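PDB 3CEB: D-aminoacid aminotransferase-like PLP-dependent enzyme from Haemophilus somnus, which probably acts as a pyridoxal phosphate-dependent 4-amino-4-deoxychorismate lyase of the class IV aminotransferase family. Local coordinates for residues C120-M124 with D133-G137; T158-L163 with I188-L194; F5-I11 with R65-N71; Y36-L41 with Y70-D74. One frame throughout, in Å; residues are numbered along the deposited sequence.

Overall arrangement
Near the N terminus, strand 7-14 turns back through the short strand 17-18 into helix 21-35, and contact 3 closes a long loop by pairing 5-11 with 65-71. Contact 4 opens within that loop at 36-41 and closes on the same stretch, at 70-74, sharing Tyr70 and Asn71. It ties the loop after helix 21-35 to the hairpin between strands 63-70 and 75-82. Contacts 1 and 2 follow in series. Contact 1 is a short closure around strand 130-131, whereas contact 2 brings helix 158-165 against the C-terminal tail. Ile136 O probably hydrogen-bonds Asn189 ND2 between contacts 1 and 2, and Ala190 packs on Thr10 between contacts 2 and 3.

Contact 1: residues C120-M124 with D133-G137; sequences CDEIM and DCSIG
The carboxylate of Glu122 is approached on both faces at OE2: Ser135 N comes from one, well above the plane, and Ile123 N from the other, on the anti side. This fastens the strand around Glu122 and Ile123 to the loop that follows strand 130-131, in the cofactor-binding part of the class IV aminotransferase (fold type IV) structure. The bond from Ser135 N to Glu122 OE2 is 2.8 Å long and fairly straight, at 162° at the hydrogen; that from Ile123 N to Glu122 OE2 measures 2.9 Å. Setting CG of Glu122 trans to its own nitrogen (chi1 176°) sends the side chain to the loop, while a bend at chi2 (52°) turns the carboxylate back over the following peptide. OE2 is thus gripped by two backbone N-H groups, which should limit rotation of the group. On the other oxygen, Ser135 OG lies 3.0 Å from Glu122 OE1, and the side chain of Ile136 borders OE1 through its CG1. Leu114 of helix 108-114 also packs on both Glu122 and Ser135. At the start of the loop, Asp133 OD2 hydrogen-bonds N1 of the pyridoxal phosphate carried by Lys103 and Leu155 N, and its OD1 takes Leu154 N. One residue on, Cys134 packs its CB beside CG of Glu122, 3.6 Å away, and its CA makes a C-H...O contact of 3.3 Å with Ile123 O.

Contact 2: residues T158-L163 with I188-L194; sequences TQRAKL and INAMNGL
Gln159, in the first turn of helix 158-165, lays its side chain across the turn formed by Asn189 to Asn192. CG stands trans to the backbone nitrogen (chi1 -177°) and the chain then bends at chi2, carrying NE2 to Asn189 O at 2.9 Å. That oxygen lies close to the amide plane of Gln159, but NE2 itself sits above the carbonyl plane of Asn189. Asn192 N, closing the type I turn, reaches the same oxygen from the opposite face, so Asn189 O is held by two donors. At the other end of the amide, a water accepts from Leu194 N at 2.8 Å and donates only weakly to Gln159 OE1. Ile188 supplies the apolar half. Its CD1 presses on the helix backbone at Arg160 CA, 3.6 Å away, and meets CD1 of Leu163 tip to tip at 4.0 Å. Leu163 sends its other branch, CD2, obliquely to Leu194 CB, also 4.0 Å apart, so the C-terminal residue lies against the helix. Within the turn, Asn189 OD1 accepts from Met191 N, an Asx turn, and from Asn192 ND2 at 2.7 Å, the two arriving from opposite faces. Thr158 OG1, Gln159 N and Ala190 N all hydrogen-bond the phosphate of the Lys103-bound cofactor: helix start and turn together form the phosphate-binding cup of a fold type IV pyridoxal phosphate enzyme.

Contact 3: residues F5-I11 with R65-N71; sequences FPLFETI and RCRIDYN
The guanidinium of Arg67 lies flat on one face of the Phe8 ring, planes 6° apart, with CZ 3.7 Å from the ring centroid in a cation-pi stack. Arg67 is extended from CG to NE, and chi1 of Phe8 (69°) sets CG between the backbone N and the carbonyl carbon, which brings the ring over this group. Asp69 fixes the guanidinium in its plane with a side-on, two-nitrogen salt bridge: Arg67 NE to Asp69 OD1 at 2.6 Å, and Arg67 NH2 to the syn lone pair of Asp69 OD2 at 3.2 Å. All three side chains share a face of the antiparallel sheet in which strands 7-14 and 63-70 are central neighbours. Phe8 and Asp69 are a non-hydrogen-bonded pair; Glu9 with Ile68, and Ile11 with Cys66, are hydrogen-bonded pairs with two backbone bonds each. On the other face, Leu7 CB sits over the Tyr70 ring, 3.9 Å from its centroid, a CH-pi contact offset toward the rim. A water accepts from Tyr70 OH at 2.6 Å and donates to Phe8 O and to Glu9 OE2, which also pairs with Arg27. Beyond the strand, the Asn71 amide is tilted 17° to the Phe5 ring, ND2 3.3 Å from Phe5 CE1; this ND2 donates to Gln4 O.

Contact 4: residues Y36-L41 with Y70-D74; sequences YPKMKL and YNHHD. With SO4 (sulfate ion), chain B.
A surface sulfate site joins the type II turn Tyr36-Met39, which follows helix 21-35, to the hairpin loop between strands 63-70 and 75-82, where Tyr36 meets His72. His72 CB stands almost centrally over one face of the Tyr36 ring, 3.5 Å from its centroid, a close CH-pi contact. The imidazole beyond it turns an edge toward that face, planes 60° apart. Met39 lies over a face of the imidazole, its CE 3.6 Å from His72 CD2 and its selenium 4.3 Å from the ring centroid, while His73 CB is on the opposite face. Leu41 comes in at the rim, CD2 to His72 CD2 at 3.6 Å. Asn71 OD1 accepts from His73 N, an Asx turn, and from Asp74 N, which completes an Asx motif; the two bonds cap the bend of the loop after Asn71. Sulfate O1 takes two bonds from His72, a short one from ND1 and one of 3.1 Å from His72 N. Tyr36 OH donates to sulfate O3 at 2.6 Å, in the plane of the phenol ring. The ion, probably from the crystallisation liquor, thus bridges both loops; its negative charge beside ND1 would favour a protonated imidazole for His72.

Contact 1: residues C120-M124 with D133-G137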
loop_
_atom_site.group_PDB
_atom_site.type_symbol
_atom_site.label_atom_id
_atom_site.label_comp_id
_atom_site.label_asym_id
_atom_site.label_seq_id
_atom_site.Cartn_x
_atom_site.Cartn_y
_atom_site.Cartn_z
ATOM N N CYS A 120 6.462 -19.083 -4.153
ATOM C CA CYS A 120 5.519 -18.314 -3.361
ATOM C C CYS A 120 4.694 -17.279 -4.104
ATOM O O CYS A 120 5.057 -16.826 -5.182
ATOM C CB CYS A 120 6.238 -17.556 -2.273
ATOM S SG CYS A 120 7.059 -18.690 -1.222
ATOM N N ASP A 121 3.614 -16.855 -3.459
ATOM C CA ASP A 121 2.724 -15.891 -4.073
ATOM C C ASP A 121 3.275 -14.484 -3.994
ATOM O O ASP A 121 2.786 -13.591 -4.667
ATOM C CB ASP A 121 1.398 -15.836 -3.361
ATOM C CG ASP A 121 0.624 -17.072 -3.491
ATOM O OD1 ASP A 121 0.724 -17.727 -4.535
ATOM O OD2 ASP A 121 -0.141 -17.346 -2.546
ATOM N N GLU A 122 4.252 -14.261 -3.135
ATOM C CA GLU A 122 4.747 -12.919 -2.950
ATOM C C GLU A 122 5.931 -12.979 -1.973
ATOM O O GLU A 122 6.430 -14.076 -1.656
ATOM C CB GLU A 122 3.537 -12.060 -2.571
ATOM C CG GLU A 122 3.662 -10.618 -2.209
ATOM C CD GLU A 122 4.405 -9.687 -3.126
ATOM O OE1 GLU A 122 3.899 -9.148 -4.133
ATOM O OE2 GLU A 122 5.494 -9.348 -2.697
ATOM N N ILE A 123 6.456 -11.834 -1.551
ATOM C CA ILE A 123 7.663 -11.864 -0.726
ATOM C C ILE A 123 7.404 -11.204 0.599
ATOM O O ILE A 123 6.343 -10.635 0.830
ATOM C CB ILE A 123 8.920 -11.217 -1.390
ATOM C CG1 ILE A 123 8.710 -9.713 -1.653
ATOM C CG2 ILE A 123 9.266 -11.947 -2.660
ATOM C CD1 ILE A 123 9.896 -8.984 -2.287
HETATM N N MSE A 124 8.407 -11.273 1.452
HETATM C CA MSE A 124 8.336 -10.711 2.772
HETATM C C MSE A 124 9.713 -10.127 3.059
HETATM O O MSE A 124 10.690 -10.848 3.189
HETATM C CB MSE A 124 7.952 -11.826 3.732
HETATM C CG MSE A 124 7.948 -11.426 5.171
HETATM SE SE MSE A 124 7.192 -12.793 6.319
HETATM C CE MSE A 124 5.362 -12.346 5.959
ATOM N N ASP A 133 7.517 -5.164 4.822
ATOM C CA ASP A 133 6.428 -5.243 3.869
ATOM C C ASP A 133 6.594 -6.375 2.850
ATOM O O ASP A 133 7.684 -6.949 2.740
ATOM C CB ASP A 133 6.369 -3.941 3.065
ATOM C CG ASP A 133 6.136 -2.671 3.923
ATOM O OD1 ASP A 133 6.178 -2.677 5.177
ATOM O OD2 ASP A 133 5.909 -1.613 3.290
ATOM N N CYS A 134 5.527 -6.678 2.091
ATOM C CA CYS A 134 5.685 -7.452 0.861
ATOM C C CYS A 134 5.912 -6.410 -0.262
ATOM O O CYS A 134 5.998 -5.225 0.030
ATOM C CB CYS A 134 4.512 -8.394 0.551
ATOM S SG CYS A 134 2.961 -7.617 0.183
ATOM N N SER A 135 6.036 -6.838 -1.524
ATOM C CA SER A 135 6.430 -5.900 -2.583
ATOM C C SER A 135 5.323 -4.942 -2.908
ATOM O O SER A 135 5.600 -3.833 -3.337
ATOM C CB SER A 135 6.833 -6.586 -3.885
ATOM O OG SER A 135 5.697 -6.843 -4.685
ATOM N N ILE A 136 4.069 -5.350 -2.694
ATOM C CA ILE A 136 2.917 -4.491 -3.071
ATOM C C ILE A 136 2.064 -4.028 -1.886
ATOM O O ILE A 136 1.098 -3.313 -2.068
ATOM C CB ILE A 136 1.960 -5.147 -4.106
ATOM C CG1 ILE A 136 1.259 -6.339 -3.470
ATOM C CG2 ILE A 136 2.674 -5.531 -5.398
ATOM C CD1 ILE A 136 0.324 -7.117 -4.454
ATOM N N GLY A 137 2.389 -4.428 -0.666
ATOM C CA GLY A 137 1.549 -4.039 0.464
ATOM C C GLY A 137 2.198 -4.289 1.799
ATOM O O GLY A 137 3.379 -4.678 1.879
#

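Contact 2: residues T158-L163 with I188-L194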
loop_
_atom_site.group_PDB
_atom_site.type_symbol
_atom_site.label_atom_id
_atom_site.label_comp_id
_atom_site.label_asym_id
_atom_site.label_seq_id
_atom_site.Cartn_x
_atom_site.Cartn_y
_atom_site.Cartn_z
ATOM N N THR A 158 -2.251 2.922 3.405
ATOM C CA THR A 158 -3.500 3.562 3.730
ATOM C C THR A 158 -4.380 2.481 4.343
ATOM O O THR A 158 -5.069 2.727 5.309
ATOM C CB THR A 158 -4.175 4.261 2.528
ATOM O OG1 THR A 158 -4.373 3.328 1.466
ATOM C CG2 THR A 158 -3.342 5.438 2.012
ATOM N N GLN A 159 -4.310 1.260 3.843
ATOM C CA GLN A 159 -5.229 0.222 4.332
ATOM C C GLN A 159 -4.852 -0.102 5.783
ATOM O O GLN A 159 -5.680 -0.224 6.689
ATOM C CB GLN A 159 -5.114 -1.025 3.442
ATOM C CG GLN A 159 -6.072 -2.195 3.789
ATOM C CD GLN A 159 -7.493 -1.842 3.483
ATOM O OE1 GLN A 159 -8.286 -1.633 4.393
ATOM N NE2 GLN A 159 -7.812 -1.703 2.196
ATOM N N ARG A 160 -3.553 -0.229 5.977
ATOM C CA ARG A 160 -2.983 -0.462 7.288
ATOM C C ARG A 160 -3.441 0.652 8.228
ATOM O O ARG A 160 -3.886 0.389 9.339
ATOM C CB ARG A 160 -1.456 -0.498 7.173
ATOM C CG ARG A 160 -0.673 -0.517 8.485
ATOM C CD ARG A 160 0.821 -0.360 8.194
ATOM N NE ARG A 160 1.672 -0.601 9.360
ATOM C CZ ARG A 160 1.941 0.314 10.268
ATOM N NH1 ARG A 160 1.413 1.510 10.178
ATOM N NH2 ARG A 160 2.698 0.006 11.286
ATOM N N ALA A 161 -3.363 1.900 7.781
ATOM C CA ALA A 161 -3.763 3.045 8.635
ATOM C C ALA A 161 -5.249 2.951 9.083
ATOM O O ALA A 161 -5.587 3.233 10.236
ATOM C CB ALA A 161 -3.467 4.360 7.924
ATOM N N LYS A 162 -6.123 2.528 8.174
ATOM C CA LYS A 162 -7.563 2.471 8.457
ATOM C C LYS A 162 -7.804 1.330 9.399
ATOM O O LYS A 162 -8.642 1.405 10.305
ATOM C CB LYS A 162 -8.396 2.299 7.152
ATOM C CG LYS A 162 -9.909 1.920 7.270
ATOM C CD LYS A 162 -10.902 3.064 7.622
ATOM N N LEU A 163 -7.074 0.247 9.195
ATOM C CA LEU A 163 -7.333 -0.937 9.995
ATOM C C LEU A 163 -6.873 -0.659 11.435
ATOM O O LEU A 163 -7.561 -1.019 12.411
ATOM C CB LEU A 163 -6.688 -2.180 9.365
ATOM C CG LEU A 163 -7.374 -2.703 8.084
ATOM C CD1 LEU A 163 -6.556 -3.780 7.549
ATOM C CD2 LEU A 163 -8.790 -3.223 8.303
ATOM N N ILE A 188 -2.089 -6.853 3.118
ATOM C CA ILE A 188 -3.119 -5.808 3.069
ATOM C C ILE A 188 -2.621 -4.622 2.215
ATOM O O ILE A 188 -1.442 -4.253 2.246
ATOM C CB ILE A 188 -3.516 -5.261 4.472
ATOM C CG1 ILE A 188 -2.282 -4.764 5.216
ATOM C CG2 ILE A 188 -4.296 -6.255 5.304
ATOM C CD1 ILE A 188 -2.675 -3.968 6.498
ATOM N N ASN A 189 -3.515 -4.055 1.421
ATOM C CA ASN A 189 -3.195 -2.812 0.755
ATOM C C ASN A 189 -4.494 -2.204 0.255
ATOM O O ASN A 189 -5.590 -2.706 0.602
ATOM C CB ASN A 189 -2.137 -2.966 -0.359
ATOM C CG ASN A 189 -2.591 -3.885 -1.485
ATOM O OD1 ASN A 189 -3.780 -4.190 -1.631
ATOM N ND2 ASN A 189 -1.650 -4.301 -2.298
ATOM N N ALA A 190 -4.394 -1.122 -0.517
ATOM C CA ALA A 190 -5.624 -0.415 -0.953
ATOM C C ALA A 190 -6.599 -1.397 -1.624
ATOM O O ALA A 190 -7.829 -1.257 -1.470
ATOM C CB ALA A 190 -5.307 0.764 -1.875
HETATM N N MSE A 191 -6.054 -2.407 -2.318
HETATM C CA MSE A 191 -6.882 -3.345 -3.117
HETATM C C MSE A 191 -7.201 -4.627 -2.371
HETATM O O MSE A 191 -7.917 -5.449 -2.890
HETATM C CB MSE A 191 -6.180 -3.740 -4.426
HETATM C CG MSE A 191 -5.731 -2.572 -5.296
HETATM SE SE MSE A 191 -7.210 -1.439 -5.828
HETATM C CE MSE A 191 -8.283 -2.713 -6.786
ATOM N N ASN A 192 -6.624 -4.803 -1.186
ATOM C CA ASN A 192 -6.766 -6.013 -0.396
ATOM C C ASN A 192 -7.024 -5.698 1.057
ATOM O O ASN A 192 -6.131 -5.436 1.832
ATOM C CB ASN A 192 -5.521 -6.873 -0.455
ATOM C CG ASN A 192 -5.232 -7.404 -1.821
ATOM O OD1 ASN A 192 -5.528 -8.557 -2.110
ATOM N ND2 ASN A 192 -4.648 -6.580 -2.673
ATOM N N GLY A 193 -8.295 -5.717 1.400
ATOM C CA GLY A 193 -8.732 -5.451 2.733
ATOM C C GLY A 193 -8.665 -6.691 3.579
ATOM O O GLY A 193 -8.119 -7.728 3.187
ATOM N N LEU A 194 -9.242 -6.569 4.755
ATOM C CA LEU A 194 -9.177 -7.634 5.712
ATOM C C LEU A 194 -10.462 -8.420 5.598
ATOM O O LEU A 194 -11.319 -8.227 4.742
ATOM C CB LEU A 194 -8.983 -7.056 7.114
ATOM C CG LEU A 194 -8.892 -8.019 8.292
ATOM C CD1 LEU A 194 -7.654 -8.853 8.180
ATOM C CD2 LEU A 194 -8.905 -7.244 9.603
ATOM O OXT LEU A 194 -10.667 -9.316 6.378
HETATM O O HOH W 1 -10.406 -4.081 5.343
#

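Contact 3: residues F5-I11 with R65-N71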
loop_
_atom_site.group_PDB
_atom_site.type_symbol
_atom_site.label_atom_id
_atom_site.label_comp_id
_atom_site.label_asym_id
_atom_site.label_seq_id
_atom_site.Cartn_x
_atom_site.Cartn_y
_atom_site.Cartn_z
ATOM N N PHE A 5 6.501 11.834 -12.965
ATOM C CA PHE A 5 5.663 11.631 -11.818
ATOM C C PHE A 5 6.297 10.580 -10.932
ATOM O O PHE A 5 6.192 9.390 -11.195
ATOM C CB PHE A 5 4.317 11.148 -12.289
ATOM C CG PHE A 5 3.650 12.095 -13.220
ATOM C CD1 PHE A 5 3.105 13.277 -12.746
ATOM C CD2 PHE A 5 3.568 11.816 -14.567
ATOM C CE1 PHE A 5 2.526 14.148 -13.601
ATOM C CE2 PHE A 5 2.983 12.698 -15.424
ATOM C CZ PHE A 5 2.451 13.844 -14.942
ATOM N N PRO A 6 6.935 11.001 -9.855
ATOM C CA PRO A 6 7.718 10.065 -9.062
ATOM C C PRO A 6 7.020 9.465 -7.861
ATOM O O PRO A 6 7.602 8.674 -7.141
ATOM C CB PRO A 6 8.846 10.939 -8.583
ATOM C CG PRO A 6 8.158 12.256 -8.367
ATOM C CD PRO A 6 7.169 12.396 -9.467
ATOM N N LEU A 7 5.777 9.832 -7.661
ATOM C CA LEU A 7 4.969 9.273 -6.586
ATOM C C LEU A 7 3.573 8.873 -7.118
ATOM O O LEU A 7 3.119 9.358 -8.147
ATOM C CB LEU A 7 4.785 10.332 -5.488
ATOM C CG LEU A 7 6.019 10.881 -4.784
ATOM C CD1 LEU A 7 5.720 12.159 -4.005
ATOM C CD2 LEU A 7 6.577 9.828 -3.887
ATOM N N PHE A 8 2.884 7.992 -6.402
ATOM C CA PHE A 8 1.482 7.664 -6.743
ATOM C C PHE A 8 0.627 7.163 -5.575
ATOM O O PHE A 8 1.133 6.889 -4.480
ATOM C CB PHE A 8 1.431 6.653 -7.864
ATOM C CG PHE A 8 1.906 5.280 -7.489
ATOM C CD1 PHE A 8 3.237 5.000 -7.405
ATOM C CD2 PHE A 8 0.998 4.236 -7.294
ATOM C CE1 PHE A 8 3.670 3.703 -7.112
ATOM C CE2 PHE A 8 1.431 2.951 -6.996
ATOM C CZ PHE A 8 2.749 2.690 -6.895
ATOM N N GLU A 9 -0.675 7.095 -5.842
ATOM C CA GLU A 9 -1.666 6.585 -4.900
ATOM C C GLU A 9 -2.535 5.586 -5.677
ATOM O O GLU A 9 -2.824 5.798 -6.853
ATOM C CB GLU A 9 -2.529 7.727 -4.345
ATOM C CG GLU A 9 -1.810 8.607 -3.308
ATOM C CD GLU A 9 -1.584 7.899 -1.963
ATOM O OE1 GLU A 9 -2.416 7.044 -1.607
ATOM O OE2 GLU A 9 -0.561 8.181 -1.279
ATOM N N THR A 10 -2.921 4.488 -5.050
ATOM C CA THR A 10 -3.800 3.522 -5.684
ATOM C C THR A 10 -5.070 3.465 -4.863
ATOM O O THR A 10 -5.040 3.110 -3.688
ATOM C CB THR A 10 -3.134 2.156 -5.725
ATOM O OG1 THR A 10 -1.901 2.297 -6.418
ATOM C CG2 THR A 10 -3.960 1.124 -6.454
ATOM N N ILE A 11 -6.176 3.828 -5.499
ATOM C CA ILE A 11 -7.449 3.910 -4.842
ATOM C C ILE A 11 -8.419 2.869 -5.351
ATOM O O ILE A 11 -8.540 2.611 -6.550
ATOM C CB ILE A 11 -8.039 5.297 -5.052
ATOM C CG1 ILE A 11 -7.080 6.353 -4.445
ATOM C CG2 ILE A 11 -9.476 5.360 -4.487
ATOM C CD1 ILE A 11 -7.199 7.716 -5.077
ATOM N N ARG A 65 -9.580 -0.229 -9.963
ATOM C CA ARG A 65 -8.347 0.267 -9.416
ATOM C C ARG A 65 -8.047 1.598 -10.075
ATOM O O ARG A 65 -7.950 1.702 -11.285
ATOM C CB ARG A 65 -7.235 -0.711 -9.705
ATOM C CG ARG A 65 -5.842 -0.219 -9.335
ATOM C CD ARG A 65 -4.835 -1.370 -9.273
ATOM N NE ARG A 65 -4.664 -1.971 -10.578
ATOM C CZ ARG A 65 -3.820 -1.497 -11.485
ATOM N NH1 ARG A 65 -3.060 -0.469 -11.166
ATOM N NH2 ARG A 65 -3.703 -2.050 -12.700
ATOM N N CYS A 66 -7.980 2.637 -9.263
ATOM C CA CYS A 66 -7.629 3.969 -9.752
ATOM C C CYS A 66 -6.267 4.349 -9.241
ATOM O O CYS A 66 -6.019 4.340 -8.042
ATOM C CB CYS A 66 -8.596 5.041 -9.264
ATOM S SG CYS A 66 -10.285 4.842 -9.792
ATOM N N ARG A 67 -5.397 4.680 -10.170
ATOM C CA ARG A 67 -4.071 5.079 -9.841
ATOM C C ARG A 67 -3.881 6.537 -10.199
ATOM O O ARG A 67 -4.162 6.952 -11.346
ATOM C CB ARG A 67 -3.116 4.246 -10.654
ATOM C CG ARG A 67 -1.684 4.428 -10.247
ATOM C CD ARG A 67 -0.778 3.641 -11.190
ATOM N NE ARG A 67 0.592 4.139 -11.138
ATOM C CZ ARG A 67 1.622 3.387 -10.795
ATOM N NH1 ARG A 67 1.433 2.112 -10.498
ATOM N NH2 ARG A 67 2.840 3.882 -10.795
ATOM N N ILE A 68 -3.418 7.321 -9.222
ATOM C CA ILE A 68 -3.099 8.689 -9.477
ATOM C C ILE A 68 -1.604 8.885 -9.305
ATOM O O ILE A 68 -1.101 8.821 -8.192
ATOM C CB ILE A 68 -3.829 9.656 -8.549
ATOM C CG1 ILE A 68 -5.353 9.521 -8.706
ATOM C CG2 ILE A 68 -3.383 11.102 -8.879
ATOM C CD1 ILE A 68 -6.189 10.367 -7.696
ATOM N N ASP A 69 -0.892 9.094 -10.414
ATOM C CA ASP A 69 0.509 9.414 -10.332
ATOM C C ASP A 69 0.604 10.941 -10.246
ATOM O O ASP A 69 -0.128 11.643 -10.938
ATOM C CB ASP A 69 1.262 8.926 -11.559
ATOM C CG ASP A 69 1.466 7.421 -11.584
ATOM O OD1 ASP A 69 0.513 6.658 -11.863
ATOM O OD2 ASP A 69 2.626 7.000 -11.368
ATOM N N TYR A 70 1.481 11.482 -9.411
ATOM C CA TYR A 70 1.587 12.933 -9.311
ATOM C C TYR A 70 3.003 13.448 -9.120
ATOM O O TYR A 70 3.923 12.673 -8.822
ATOM C CB TYR A 70 0.727 13.449 -8.168
ATOM C CG TYR A 70 1.107 12.865 -6.839
ATOM C CD1 TYR A 70 0.679 11.622 -6.461
ATOM C CD2 TYR A 70 1.896 13.571 -5.962
ATOM C CE1 TYR A 70 1.039 11.075 -5.207
ATOM C CE2 TYR A 70 2.266 13.048 -4.702
ATOM C CZ TYR A 70 1.844 11.816 -4.325
ATOM O OH TYR A 70 2.219 11.329 -3.079
ATOM N N ASN A 71 3.151 14.754 -9.352
ATOM C CA ASN A 71 4.329 15.476 -8.941
ATOM C C ASN A 71 3.908 16.705 -8.200
ATOM O O ASN A 71 2.807 16.741 -7.644
ATOM C CB ASN A 71 5.256 15.841 -10.073
ATOM C CG ASN A 71 4.574 16.479 -11.219
ATOM O OD1 ASN A 71 3.757 17.363 -11.079
ATOM N ND2 ASN A 71 4.926 16.031 -12.381
HETATM O O HOH W 2 4.795 7.553 -12.683
HETATM O O HOH W 3 1.683 8.896 -2.530
HETATM O O HOH W 4 -1.465 0.720 -8.995
#

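Contact 4: residues Y36-L41 with Y70-D74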
loop_
_atom_site.group_PDB
_atom_site.type_symbol
_atom_site.label_atom_id
_atom_site.label_comp_id
_atom_site.label_asym_id
_atom_site.label_seq_id
_atom_site.Cartn_x
_atom_site.Cartn_y
_atom_site.Cartn_z
ATOM N N TYR A 36 8.922 17.454 -1.444
ATOM C CA TYR A 36 9.083 18.820 -1.966
ATOM C C TYR A 36 9.216 19.822 -0.839
ATOM O O TYR A 36 8.539 20.836 -0.814
ATOM C CB TYR A 36 7.894 19.202 -2.845
ATOM C CG TYR A 36 7.727 18.320 -4.074
ATOM C CD1 TYR A 36 8.612 18.388 -5.148
ATOM C CD2 TYR A 36 6.650 17.445 -4.177
ATOM C CE1 TYR A 36 8.415 17.565 -6.314
ATOM C CE2 TYR A 36 6.439 16.666 -5.290
ATOM C CZ TYR A 36 7.323 16.709 -6.343
ATOM O OH TYR A 36 7.083 15.862 -7.390
ATOM N N PRO A 37 10.109 19.549 0.111
ATOM C CA PRO A 37 10.172 20.487 1.221
ATOM C C PRO A 37 10.597 21.899 0.750
ATOM O O PRO A 37 11.250 22.077 -0.300
ATOM C CB PRO A 37 11.258 19.862 2.091
ATOM C CG PRO A 37 12.278 19.351 1.048
ATOM C CD PRO A 37 11.366 18.766 -0.030
ATOM N N LYS A 38 10.217 22.907 1.513
ATOM C CA LYS A 38 10.629 24.302 1.207
ATOM C C LYS A 38 9.720 24.839 0.074
ATOM O O LYS A 38 9.719 26.027 -0.204
ATOM C CB LYS A 38 12.128 24.371 0.838
HETATM N N MSE A 39 8.895 23.987 -0.538
HETATM C CA MSE A 39 8.022 24.470 -1.608
HETATM C C MSE A 39 6.641 24.792 -1.073
HETATM O O MSE A 39 6.183 24.123 -0.183
HETATM C CB MSE A 39 7.876 23.431 -2.727
HETATM C CG MSE A 39 9.095 23.269 -3.604
HETATM SE SE MSE A 39 8.596 22.463 -5.299
HETATM C CE MSE A 39 7.977 24.062 -6.237
ATOM N N LYS A 40 5.957 25.779 -1.628
ATOM C CA LYS A 40 4.602 26.055 -1.175
ATOM C C LYS A 40 3.578 25.554 -2.174
ATOM O O LYS A 40 3.213 26.272 -3.080
ATOM C CB LYS A 40 4.413 27.550 -0.878
ATOM C CG LYS A 40 4.850 27.872 0.601
ATOM C CD LYS A 40 5.463 29.261 0.816
ATOM C CE LYS A 40 6.786 29.474 0.063
ATOM N NZ LYS A 40 7.043 30.949 -0.141
ATOM N N LEU A 41 3.071 24.343 -1.971
ATOM C CA LEU A 41 2.198 23.717 -2.974
ATOM C C LEU A 41 0.705 23.864 -2.778
ATOM O O LEU A 41 0.261 24.171 -1.712
ATOM C CB LEU A 41 2.529 22.232 -3.027
ATOM C CG LEU A 41 3.985 21.938 -3.390
ATOM C CD1 LEU A 41 4.119 20.470 -3.566
ATOM C CD2 LEU A 41 4.480 22.725 -4.676
ATOM N N TYR A 70 1.481 11.482 -9.411
ATOM C CA TYR A 70 1.587 12.933 -9.311
ATOM C C TYR A 70 3.003 13.448 -9.120
ATOM O O TYR A 70 3.923 12.673 -8.822
ATOM C CB TYR A 70 0.727 13.449 -8.168
ATOM C CG TYR A 70 1.107 12.865 -6.839
ATOM C CD1 TYR A 70 0.679 11.622 -6.461
ATOM C CD2 TYR A 70 1.896 13.571 -5.962
ATOM C CE1 TYR A 70 1.039 11.075 -5.207
ATOM C CE2 TYR A 70 2.266 13.048 -4.702
ATOM C CZ TYR A 70 1.844 11.816 -4.325
ATOM O OH TYR A 70 2.219 11.329 -3.079
ATOM N N ASN A 71 3.151 14.754 -9.352
ATOM C CA ASN A 71 4.329 15.476 -8.941
ATOM C C ASN A 71 3.908 16.705 -8.200
ATOM O O ASN A 71 2.807 16.741 -7.644
ATOM C CB ASN A 71 5.256 15.841 -10.073
ATOM C CG ASN A 71 4.574 16.479 -11.219
ATOM O OD1 ASN A 71 3.757 17.363 -11.079
ATOM N ND2 ASN A 71 4.926 16.031 -12.381
ATOM N N HIS A 72 4.756 17.727 -8.155
ATOM C CA HIS A 72 4.371 18.939 -7.364
ATOM C C HIS A 72 3.277 19.787 -7.991
ATOM O O HIS A 72 2.723 20.646 -7.321
ATOM C CB HIS A 72 5.568 19.827 -7.006
ATOM C CG HIS A 72 5.886 20.891 -8.016
ATOM N ND1 HIS A 72 6.740 20.680 -9.067
ATOM C CD2 HIS A 72 5.540 22.199 -8.074
ATOM C CE1 HIS A 72 6.873 21.801 -9.754
ATOM N NE2 HIS A 72 6.166 22.744 -9.165
ATOM N N HIS A 73 2.919 19.555 -9.247
ATOM C CA HIS A 73 1.918 20.435 -9.833
ATOM C C HIS A 73 0.913 19.803 -10.801
ATOM O O HIS A 73 0.080 20.491 -11.339
ATOM C CB HIS A 73 2.630 21.544 -10.584
ATOM C CG HIS A 73 3.190 21.074 -11.874
ATOM N ND1 HIS A 73 2.600 21.368 -13.092
ATOM C CD2 HIS A 73 4.230 20.253 -12.136
ATOM C CE1 HIS A 73 3.287 20.780 -14.053
ATOM N NE2 HIS A 73 4.273 20.088 -13.500
ATOM N N ASP A 74 0.995 18.504 -11.033
ATOM C CA ASP A 74 0.098 17.849 -11.986
ATOM C C ASP A 74 -0.092 16.406 -11.565
ATOM O O ASP A 74 0.589 15.908 -10.673
ATOM C CB ASP A 74 0.716 17.900 -13.355
ATOM C CG ASP A 74 -0.258 17.635 -14.488
ATOM O OD1 ASP A 74 -1.497 17.602 -14.340
ATOM O OD2 ASP A 74 0.262 17.517 -15.607
HETATM S S SO4 B . 8.535 17.470 -10.010
HETATM O O1 SO4 B . 7.455 18.312 -9.462
HETATM O O2 SO4 B . 9.825 17.955 -9.594
HETATM O O3 SO4 B . 8.536 16.082 -9.567
HETATM O O4 SO4 B . 8.367 17.522 -11.449
#